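Local atomic coordinates of dTDP Sugar Isomerase (Desulfovibrio desulfuricans subsp. desulfuricans str. G20, PDB entry 3EJK), a protein that probably catalyses the 3,5-epimerisation of dTDP-4-dehydro-6-deoxy-glucose to dTDP-4-dehydro-rhamnose, a step towards dTDP-L-rhamnose. Residues Glu54-Val60 with Ala134-Thr140; Arg64-Trp68 with Ile159-Trp163. All coordinates share one frame; numbering follows the deposited sequence.

Contact 1 (Glu54-Val60 with Ala134-Thr140); sequences EIYFSEV and ALVANCT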
ATOM      1  N   GLU A  54       2.414  -1.704 -11.605  1.00 22.77           N
ATOM      2  CA  GLU A  54       2.017  -0.555 -10.793  1.00 23.21           C
ATOM      3  C   GLU A  54       1.564  -0.937  -9.392  1.00 24.93           C
ATOM      4  O   GLU A  54       1.119  -2.046  -9.138  1.00 25.45           O
ATOM      5  CB  GLU A  54       0.891   0.217 -11.534  1.00 23.94           C
ATOM      6  CG  GLU A  54       0.290   1.406 -10.776  1.00 25.58           C
ATOM      7  CD  GLU A  54      -0.677   2.246 -11.586  1.00 27.06           C
ATOM      8  OE1 GLU A  54      -1.031   1.820 -12.720  1.00 27.88           O
ATOM      9  OE2 GLU A  54      -1.075   3.350 -11.095  1.00 23.24           O
ATOM     10  N   ILE A  55       1.748  -0.005  -8.477  1.00 25.87           N
ATOM     11  CA  ILE A  55       1.180  -0.125  -7.131  1.00 25.72           C
ATOM     12  C   ILE A  55       0.386   1.146  -6.864  1.00 25.96           C
ATOM     13  O   ILE A  55       0.905   2.267  -6.993  1.00 24.30           O
ATOM     14  CB  ILE A  55       2.215  -0.339  -6.002  1.00 26.62           C
ATOM     15  CG1 ILE A  55       1.509  -0.292  -4.628  1.00 27.16           C
ATOM     16  CG2 ILE A  55       3.292   0.699  -6.033  1.00 27.47           C
ATOM     17  CD1 ILE A  55       0.598  -1.502  -4.320  1.00 26.10           C
ATOM     18  N   TYR A  56      -0.904   0.947  -6.589  1.00 24.40           N
ATOM     19  CA  TYR A  56      -1.815   2.027  -6.198  1.00 23.50           C
ATOM     20  C   TYR A  56      -2.769   1.540  -5.108  1.00 23.20           C
ATOM     21  O   TYR A  56      -2.876   0.351  -4.828  1.00 22.06           O
ATOM     22  CB  TYR A  56      -2.647   2.567  -7.377  1.00 24.06           C
ATOM     23  CG  TYR A  56      -3.740   1.646  -7.870  1.00 24.59           C
ATOM     24  CD1 TYR A  56      -3.476   0.670  -8.822  1.00 26.50           C
ATOM     25  CD2 TYR A  56      -5.048   1.746  -7.379  1.00 24.40           C
ATOM     26  CE1 TYR A  56      -4.487  -0.179  -9.280  1.00 29.16           C
ATOM     27  CE2 TYR A  56      -6.051   0.890  -7.820  1.00 20.14           C
ATOM     28  CZ  TYR A  56      -5.760  -0.070  -8.763  1.00 23.44           C
ATOM     29  OH  TYR A  56      -6.742  -0.913  -9.209  1.00 25.53           O
ATOM     30  N   PHE A  57      -3.471   2.507  -4.553  1.00 23.30           N
ATOM     31  CA  PHE A  57      -4.473   2.279  -3.518  1.00 23.39           C
ATOM     32  C   PHE A  57      -5.822   2.828  -3.910  1.00 24.31           C
ATOM     33  O   PHE A  57      -5.953   3.760  -4.718  1.00 22.30           O
ATOM     34  CB  PHE A  57      -4.063   2.936  -2.206  1.00 24.06           C
ATOM     35  CG  PHE A  57      -2.653   2.696  -1.853  1.00 24.52           C
ATOM     36  CD1 PHE A  57      -2.245   1.444  -1.442  1.00 25.86           C
ATOM     37  CD2 PHE A  57      -1.718   3.709  -1.964  1.00 21.40           C
ATOM     38  CE1 PHE A  57      -0.923   1.206  -1.130  1.00 25.15           C
ATOM     39  CE2 PHE A  57      -0.378   3.482  -1.638  1.00 25.68           C
ATOM     40  CZ  PHE A  57       0.016   2.225  -1.222  1.00 23.38           C
ATOM     41  N   SER A  58      -6.815   2.201  -3.305  1.00 22.77           N
ATOM     42  CA  SER A  58      -8.190   2.574  -3.495  1.00 22.22           C
ATOM     43  C   SER A  58      -8.867   2.659  -2.147  1.00 21.85           C
ATOM     44  O   SER A  58      -8.957   1.677  -1.410  1.00 21.66           O
ATOM     45  CB  SER A  58      -8.904   1.549  -4.383  1.00 23.96           C
ATOM     46  OG  SER A  58     -10.246   1.902  -4.621  1.00 23.76           O
ATOM     47  N   GLU A  59      -9.331   3.862  -1.826  1.00 20.67           N
ATOM     48  CA  GLU A  59     -10.065   4.047  -0.592  1.00 19.62           C
ATOM     49  C   GLU A  59     -11.507   3.729  -0.867  1.00 20.56           C
ATOM     50  O   GLU A  59     -12.038   4.070  -1.928  1.00 20.62           O
ATOM     51  CB  GLU A  59      -9.929   5.460  -0.075  1.00 20.72           C
ATOM     52  CG  GLU A  59     -10.776   5.710   1.126  1.00 21.08           C
ATOM     53  CD  GLU A  59     -10.373   6.960   1.855  1.00 25.22           C
ATOM     54  OE1 GLU A  59     -10.734   8.071   1.430  1.00 23.73           O
ATOM     55  OE2 GLU A  59      -9.715   6.819   2.891  1.00 27.92           O
ATOM     56  N   VAL A  60     -12.108   3.000   0.067  1.00 19.96           N
ATOM     57  CA  VAL A  60     -13.521   2.675  -0.009  1.00 19.91           C
ATOM     58  C   VAL A  60     -14.153   3.063   1.311  1.00 20.15           C
ATOM     59  O   VAL A  60     -13.822   2.504   2.354  1.00 18.94           O
ATOM     60  CB  VAL A  60     -13.789   1.187  -0.317  1.00 19.92           C
ATOM     61  CG1 VAL A  60     -15.285   0.954  -0.565  1.00 18.93           C
ATOM     62  CG2 VAL A  60     -12.993   0.753  -1.549  1.00 19.90           C
ATOM     63  N   ALA A 134     -11.994   1.445   4.242  1.00 21.95           N
ATOM     64  CA  ALA A 134     -11.040   0.444   3.851  1.00 21.30           C
ATOM     65  C   ALA A 134     -10.039   1.075   2.898  1.00 21.60           C
ATOM     66  O   ALA A 134     -10.310   2.088   2.237  1.00 21.74           O
ATOM     67  CB  ALA A 134     -11.732  -0.757   3.187  1.00 20.13           C
ATOM     68  N   LEU A 135      -8.856   0.494   2.907  1.00 22.23           N
ATOM     69  CA  LEU A 135      -7.790   0.871   1.969  1.00 23.68           C
ATOM     70  C   LEU A 135      -7.344  -0.396   1.279  1.00 24.21           C
ATOM     71  O   LEU A 135      -6.787  -1.298   1.892  1.00 24.69           O
ATOM     72  CB  LEU A 135      -6.581   1.519   2.649  1.00 23.53           C
ATOM     73  CG  LEU A 135      -5.613   2.079   1.593  1.00 25.15           C
ATOM     74  CD1 LEU A 135      -6.178   3.418   1.020  1.00 24.75           C
ATOM     75  CD2 LEU A 135      -4.235   2.270   2.147  1.00 28.34           C
ATOM     76  N   VAL A 136      -7.642  -0.453  -0.003  1.00 24.52           N
ATOM     77  CA  VAL A 136      -7.292  -1.583  -0.833  1.00 24.02           C
ATOM     78  C   VAL A 136      -6.009  -1.227  -1.563  1.00 24.35           C
ATOM     79  O   VAL A 136      -5.896  -0.151  -2.137  1.00 26.19           O
ATOM     80  CB  VAL A 136      -8.419  -1.863  -1.883  1.00 24.07           C
ATOM     81  CG1 VAL A 136      -8.108  -3.085  -2.690  1.00 27.39           C
ATOM     82  CG2 VAL A 136      -9.788  -1.996  -1.200  1.00 22.21           C
ATOM     83  N   ALA A 137      -5.038  -2.127  -1.504  1.00 23.15           N
ATOM     84  CA  ALA A 137      -3.797  -1.963  -2.239  1.00 22.12           C
ATOM     85  C   ALA A 137      -3.817  -2.937  -3.393  1.00 22.61           C
ATOM     86  O   ALA A 137      -4.275  -4.070  -3.275  1.00 20.09           O
ATOM     87  CB  ALA A 137      -2.576  -2.201  -1.342  1.00 20.83           C
ATOM     88  N   ASN A 138      -3.327  -2.476  -4.529  1.00 23.80           N
ATOM     89  CA  ASN A 138      -3.273  -3.318  -5.717  1.00 25.29           C
ATOM     90  C   ASN A 138      -1.922  -3.210  -6.396  1.00 25.16           C
ATOM     91  O   ASN A 138      -1.467  -2.126  -6.707  1.00 27.41           O
ATOM     92  CB  ASN A 138      -4.386  -2.923  -6.696  1.00 23.98           C
ATOM     93  CG  ASN A 138      -4.572  -3.933  -7.806  1.00 26.39           C
ATOM     94  OD1 ASN A 138      -3.949  -4.987  -7.800  1.00 25.40           O
ATOM     95  ND2 ASN A 138      -5.436  -3.614  -8.771  1.00 26.36           N
ATOM     96  N   CYS A 139      -1.269  -4.344  -6.564  1.00 23.84           N
ATOM     97  CA  CYS A 139      -0.010  -4.397  -7.268  1.00 24.80           C
ATOM     98  C   CYS A 139      -0.295  -5.153  -8.563  1.00 25.80           C
ATOM     99  O   CYS A 139      -0.484  -6.376  -8.565  1.00 25.85           O
ATOM    100  CB  CYS A 139       1.063  -5.113  -6.453  1.00 26.38           C
ATOM    101  SG  CYS A 139       2.714  -5.069  -7.229  1.00 27.89           S
ATOM    102  N   THR A 140      -0.330  -4.399  -9.654  1.00 25.06           N
ATOM    103  CA  THR A 140      -0.668  -4.952 -10.951  1.00 25.82           C
ATOM    104  C   THR A 140       0.588  -5.216 -11.762  1.00 26.31           C
ATOM    105  O   THR A 140       1.661  -4.634 -11.530  1.00 25.95           O
ATOM    106  CB  THR A 140      -1.603  -4.019 -11.696  1.00 26.09           C
ATOM    107  OG1 THR A 140      -0.889  -2.834 -12.019  1.00 23.27           O
ATOM    108  CG2 THR A 140      -2.776  -3.677 -10.837  1.00 24.48           C
TER
HETATM  109  O   HOH W   1      -2.668  -0.363 -12.495  1.00 30.85           O
HETATM  110  O   HOH W   2      -8.913   4.371   3.699  1.00 24.79           O
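Tyr56 pairs with Asn138 across two antiparallel strands, 54-60 and 134-140, one pair from the centre; four hydrogen-bonded pairs alternate with three non-hydrogen-bonded ones in unbroken register from Glu54-Thr140 to Val60-Ala134. The two side chains lie side by side. CB of Asn138 sits over one face of the phenol, 4.1 Å from its centroid, and ND2 reaches past the ring to donate to Tyr56 OH at 3.0 Å, with the oxygen in the amide plane. Tyr56 can lie over its neighbour because chi1 of 72° tucks CG between its own backbone N and carbonyl carbon. The amide is held twice more, by Gln76 through ND2 and by Leu77 N through OD1, which fixes its rotation.

Packing is tight on the other side of the sheet. Phe57 turns its ring edge to Ala137, CD1 to CB at 3.7 Å, while CD1 of Leu135 comes within 3.9 Å of Phe57 CB. Ile55 CD1 presses on the carbonyl oxygen of Asn138 at 3.2 Å. Water enters at the two ends, where only Glu59 is partly exposed: one donates to Glu54 OE1, which also accepts from His144 N, and to Thr140 OG1, itself bonded to Ile142 O; another donates to Glu59 OE2 and weakly to Ala134 O. Glu59 also forms a salt bridge with Arg109 of the second subunit, whose sheet continues this one through Glu54-Phe57.

Tyr56 OH and Ser58 OG, which also bonds Lys66 NZ, both bind a citrate, probably from the crystallisation liquor. With Lys66, they may mark a pocket for a polar, perhaps anionic, ligand, consistent with a cupin-barrel substrate site.

Contact 2 (Arg64-Trp68 with Ile159-Trp163); sequences RVKAW and IPFSW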
ATOM      1  N   ARG A  64     -19.779   1.616   1.024  1.00 21.17           N
ATOM      2  CA  ARG A  64     -19.647   2.023  -0.375  1.00 21.19           C
ATOM      3  C   ARG A  64     -19.153   0.866  -1.260  1.00 21.91           C
ATOM      4  O   ARG A  64     -18.341   0.008  -0.866  1.00 21.68           O
ATOM      5  CB  ARG A  64     -18.744   3.252  -0.511  1.00 20.70           C
ATOM      6  CG  ARG A  64     -19.286   4.496   0.220  1.00 19.94           C
ATOM      7  CD  ARG A  64     -20.671   4.871  -0.199  1.00 22.69           C
ATOM      8  NE  ARG A  64     -20.738   5.179  -1.625  1.00 26.91           N
ATOM      9  CZ  ARG A  64     -20.553   6.383  -2.137  1.00 25.55           C
ATOM     10  NH1 ARG A  64     -20.298   7.396  -1.344  1.00 24.84           N
ATOM     11  NH2 ARG A  64     -20.629   6.571  -3.443  1.00 24.94           N
ATOM     12  N   VAL A  65     -19.679   0.873  -2.470  1.00 21.17           N
ATOM     13  CA  VAL A  65     -19.398  -0.163  -3.483  1.00 21.58           C
ATOM     14  C   VAL A  65     -18.640   0.354  -4.700  1.00 22.29           C
ATOM     15  O   VAL A  65     -18.945   1.420  -5.235  1.00 22.69           O
ATOM     16  CB  VAL A  65     -20.724  -0.747  -3.998  1.00 21.47           C
ATOM     17  CG1 VAL A  65     -20.495  -1.779  -5.109  1.00 21.72           C
ATOM     18  CG2 VAL A  65     -21.540  -1.339  -2.837  1.00 21.14           C
ATOM     19  N   LYS A  66     -17.644  -0.414  -5.117  1.00 21.42           N
ATOM     20  CA  LYS A  66     -16.920  -0.143  -6.364  1.00 21.28           C
ATOM     21  C   LYS A  66     -17.018  -1.366  -7.256  1.00 20.48           C
ATOM     22  O   LYS A  66     -16.305  -2.356  -7.084  1.00 19.58           O
ATOM     23  CB  LYS A  66     -15.458   0.225  -6.124  1.00 21.77           C
ATOM     24  CG  LYS A  66     -15.271   1.541  -5.381  1.00 21.97           C
ATOM     25  CD  LYS A  66     -13.799   1.934  -5.327  1.00 18.20           C
ATOM     26  CE  LYS A  66     -13.618   3.330  -4.735  1.00 23.55           C
ATOM     27  NZ  LYS A  66     -12.257   3.893  -4.994  1.00 24.87           N
ATOM     28  N   ALA A  67     -17.944  -1.294  -8.194  1.00 20.12           N
ATOM     29  CA  ALA A  67     -18.221  -2.431  -9.098  1.00 20.48           C
ATOM     30  C   ALA A  67     -18.829  -1.913 -10.401  1.00 20.60           C
ATOM     31  O   ALA A  67     -19.498  -0.888 -10.382  1.00 21.26           O
ATOM     32  CB  ALA A  67     -19.180  -3.393  -8.419  1.00 18.12           C
ATOM     33  N   TRP A  68     -18.619  -2.554 -11.550  1.00 21.11           N
ATOM     34  CA  TRP A  68     -17.816  -3.741 -11.757  1.00 21.03           C
ATOM     35  C   TRP A  68     -16.718  -3.380 -12.725  1.00 22.04           C
ATOM     36  O   TRP A  68     -16.877  -2.492 -13.557  1.00 21.63           O
ATOM     37  CB  TRP A  68     -18.629  -4.840 -12.432  1.00 22.25           C
ATOM     38  CG  TRP A  68     -19.758  -5.387 -11.628  1.00 20.21           C
ATOM     39  CD1 TRP A  68     -21.051  -4.985 -11.655  1.00 20.96           C
ATOM     40  CD2 TRP A  68     -19.683  -6.450 -10.681  1.00 20.72           C
ATOM     41  NE1 TRP A  68     -21.798  -5.727 -10.772  1.00 22.68           N
ATOM     42  CE2 TRP A  68     -20.977  -6.632 -10.156  1.00 21.50           C
ATOM     43  CE3 TRP A  68     -18.642  -7.254 -10.205  1.00 22.19           C
ATOM     44  CZ2 TRP A  68     -21.262  -7.599  -9.216  1.00 21.74           C
ATOM     45  CZ3 TRP A  68     -18.924  -8.212  -9.278  1.00 20.71           C
ATOM     46  CH2 TRP A  68     -20.224  -8.388  -8.791  1.00 22.37           C
ATOM     47  N   ILE A 159     -24.320  -9.484 -14.630  1.00 22.71           N
ATOM     48  CA  ILE A 159     -23.349  -9.949 -13.628  1.00 21.90           C
ATOM     49  C   ILE A 159     -24.201 -10.393 -12.424  1.00 21.78           C
ATOM     50  O   ILE A 159     -24.766  -9.552 -11.711  1.00 21.59           O
ATOM     51  CB  ILE A 159     -22.303  -8.876 -13.290  1.00 22.22           C
ATOM     52  CG1 ILE A 159     -21.535  -8.487 -14.564  1.00 22.08           C
ATOM     53  CG2 ILE A 159     -21.297  -9.399 -12.228  1.00 20.78           C
ATOM     54  CD1 ILE A 159     -20.455  -7.429 -14.352  1.00 22.05           C
ATOM     55  N   PRO A 160     -24.297 -11.722 -12.199  1.00 21.96           N
ATOM     56  CA  PRO A 160     -25.282 -12.302 -11.271  1.00 22.41           C
ATOM     57  C   PRO A 160     -25.050 -12.160  -9.785  1.00 22.96           C
ATOM     58  O   PRO A 160     -25.132 -13.135  -9.040  1.00 22.92           O
ATOM     59  CB  PRO A 160     -25.302 -13.768 -11.672  1.00 22.47           C
ATOM     60  CG  PRO A 160     -23.893 -14.002 -12.092  1.00 21.94           C
ATOM     61  CD  PRO A 160     -23.546 -12.782 -12.892  1.00 21.83           C
ATOM     62  N   PHE A 161     -24.772 -10.932  -9.374  1.00 21.83           N
ATOM     63  CA  PHE A 161     -24.653 -10.630  -7.956  1.00 21.43           C
ATOM     64  C   PHE A 161     -25.230  -9.263  -7.626  1.00 21.28           C
ATOM     65  O   PHE A 161     -24.867  -8.260  -8.232  1.00 20.37           O
ATOM     66  CB  PHE A 161     -23.198 -10.693  -7.479  1.00 20.82           C
ATOM     67  CG  PHE A 161     -23.048 -10.425  -6.006  1.00 24.96           C
ATOM     68  CD1 PHE A 161     -23.205 -11.440  -5.096  1.00 24.62           C
ATOM     69  CD2 PHE A 161     -22.773  -9.151  -5.536  1.00 24.94           C
ATOM     70  CE1 PHE A 161     -23.083 -11.201  -3.728  1.00 26.55           C
ATOM     71  CE2 PHE A 161     -22.654  -8.900  -4.176  1.00 20.36           C
ATOM     72  CZ  PHE A 161     -22.814  -9.940  -3.267  1.00 22.75           C
ATOM     73  N   SER A 162     -26.077  -9.247  -6.608  1.00 21.03           N
ATOM     74  CA  SER A 162     -26.749  -8.023  -6.167  1.00 22.04           C
ATOM     75  C   SER A 162     -26.065  -7.329  -5.003  1.00 21.97           C
ATOM     76  O   SER A 162     -26.186  -7.728  -3.858  1.00 22.05           O
ATOM     77  CB  SER A 162     -28.190  -8.323  -5.777  1.00 22.69           C
ATOM     78  OG  SER A 162     -28.838  -7.158  -5.326  1.00 24.05           O
ATOM     79  N   TRP A 163     -25.368  -6.257  -5.310  1.00 22.18           N
ATOM     80  CA  TRP A 163     -24.705  -5.480  -4.274  1.00 22.97           C
ATOM     81  C   TRP A 163     -25.724  -4.860  -3.366  1.00 24.48           C
ATOM     82  O   TRP A 163     -25.477  -4.650  -2.188  1.00 24.31           O
ATOM     83  CB  TRP A 163     -23.816  -4.379  -4.851  1.00 23.10           C
ATOM     84  CG  TRP A 163     -22.553  -4.925  -5.299  1.00 24.60           C
ATOM     85  CD1 TRP A 163     -22.137  -5.086  -6.581  1.00 23.25           C
ATOM     86  CD2 TRP A 163     -21.522  -5.456  -4.468  1.00 25.58           C
ATOM     87  NE1 TRP A 163     -20.897  -5.665  -6.598  1.00 24.27           N
ATOM     88  CE2 TRP A 163     -20.499  -5.908  -5.312  1.00 23.54           C
ATOM     89  CE3 TRP A 163     -21.368  -5.597  -3.087  1.00 26.21           C
ATOM     90  CZ2 TRP A 163     -19.339  -6.495  -4.828  1.00 24.86           C
ATOM     91  CZ3 TRP A 163     -20.206  -6.179  -2.610  1.00 26.78           C
ATOM     92  CH2 TRP A 163     -19.212  -6.620  -3.476  1.00 26.49           C
TER
HETATM   93  O   HOH W   3     -24.655  -6.591 -11.005  1.00 19.38           O
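Trp68 and Ile159 meet through matching torsions: chi1 of -65° sets the indole CG of Trp68 anti to its carbonyl carbon, and chi1 of -60° does the same for CG1 of Ile159, which puts CG2 anti to the backbone N and brings both CG2 and CD1 against the indole. The two side chains run antiparallel alongside one another. CG2 of Ile159 stands over the centre of the six-membered ring, 3.5 Å from its centroid, and CD1 reaches on to the five-membered ring, 3.5 Å from Trp68 CG.

The opposite face of the same indole receives Trp163. Its NE1 lies 3.3 Å from Trp68 CZ2, near the rim, and the two ring systems are inclined at 46°. Trp68 is thus enclosed between an aliphatic branch and a second indole, with Phe161 O at its edge. Trp163 is covered in turn on both faces. Val65 CG1 makes a CH-pi contact 3.8 Å from the centroid of its five-membered ring, and the Phe161 ring puts CE2 over the other face. Ala67 CB fills the angle between the two tryptophans, 3.4 Å from Trp163 NE1.

No direct hydrogen bond joins the segments. A water links them instead, accepting from Trp68 NE1, which also bonds weakly to Gln154 O, and lying 3.0 Å from Ile159 O, to which it can donate. That carbonyl also takes the backbone N of Phe161 across an inverse gamma turn centred on Pro160. Val88 of strand 84-90 and Trp123 of strand 123-128, in the same sheet, add to the apolar surround. What results is an aromatic cluster by which the C-terminal segment of a cupin-type chain closes over one face of a five-stranded antiparallel sheet.

The centres of contact 1 and contact 2 lie about 18 Å apart in the cupin-type fold. Strand 54-60 leads directly into strand 65-71, and strand 134-140 precedes the segment 159-163, so the contacts interleave along the chain. Contact 1 belongs to the seven-stranded sheet; contact 2 joins strand 65-71 of the five-stranded sheet to the loop after strand 149-151. They touch through Lys66, whose NZ lies 2.9 Å from Ser58 OG, a probable hydrogen bond; Lys66 also binds the citrate. This suggests that a pocket, if the citrate marks one, lies between the sheets near the subunit interface, where Lys66 also bonds to Gly36 O of the second subunit.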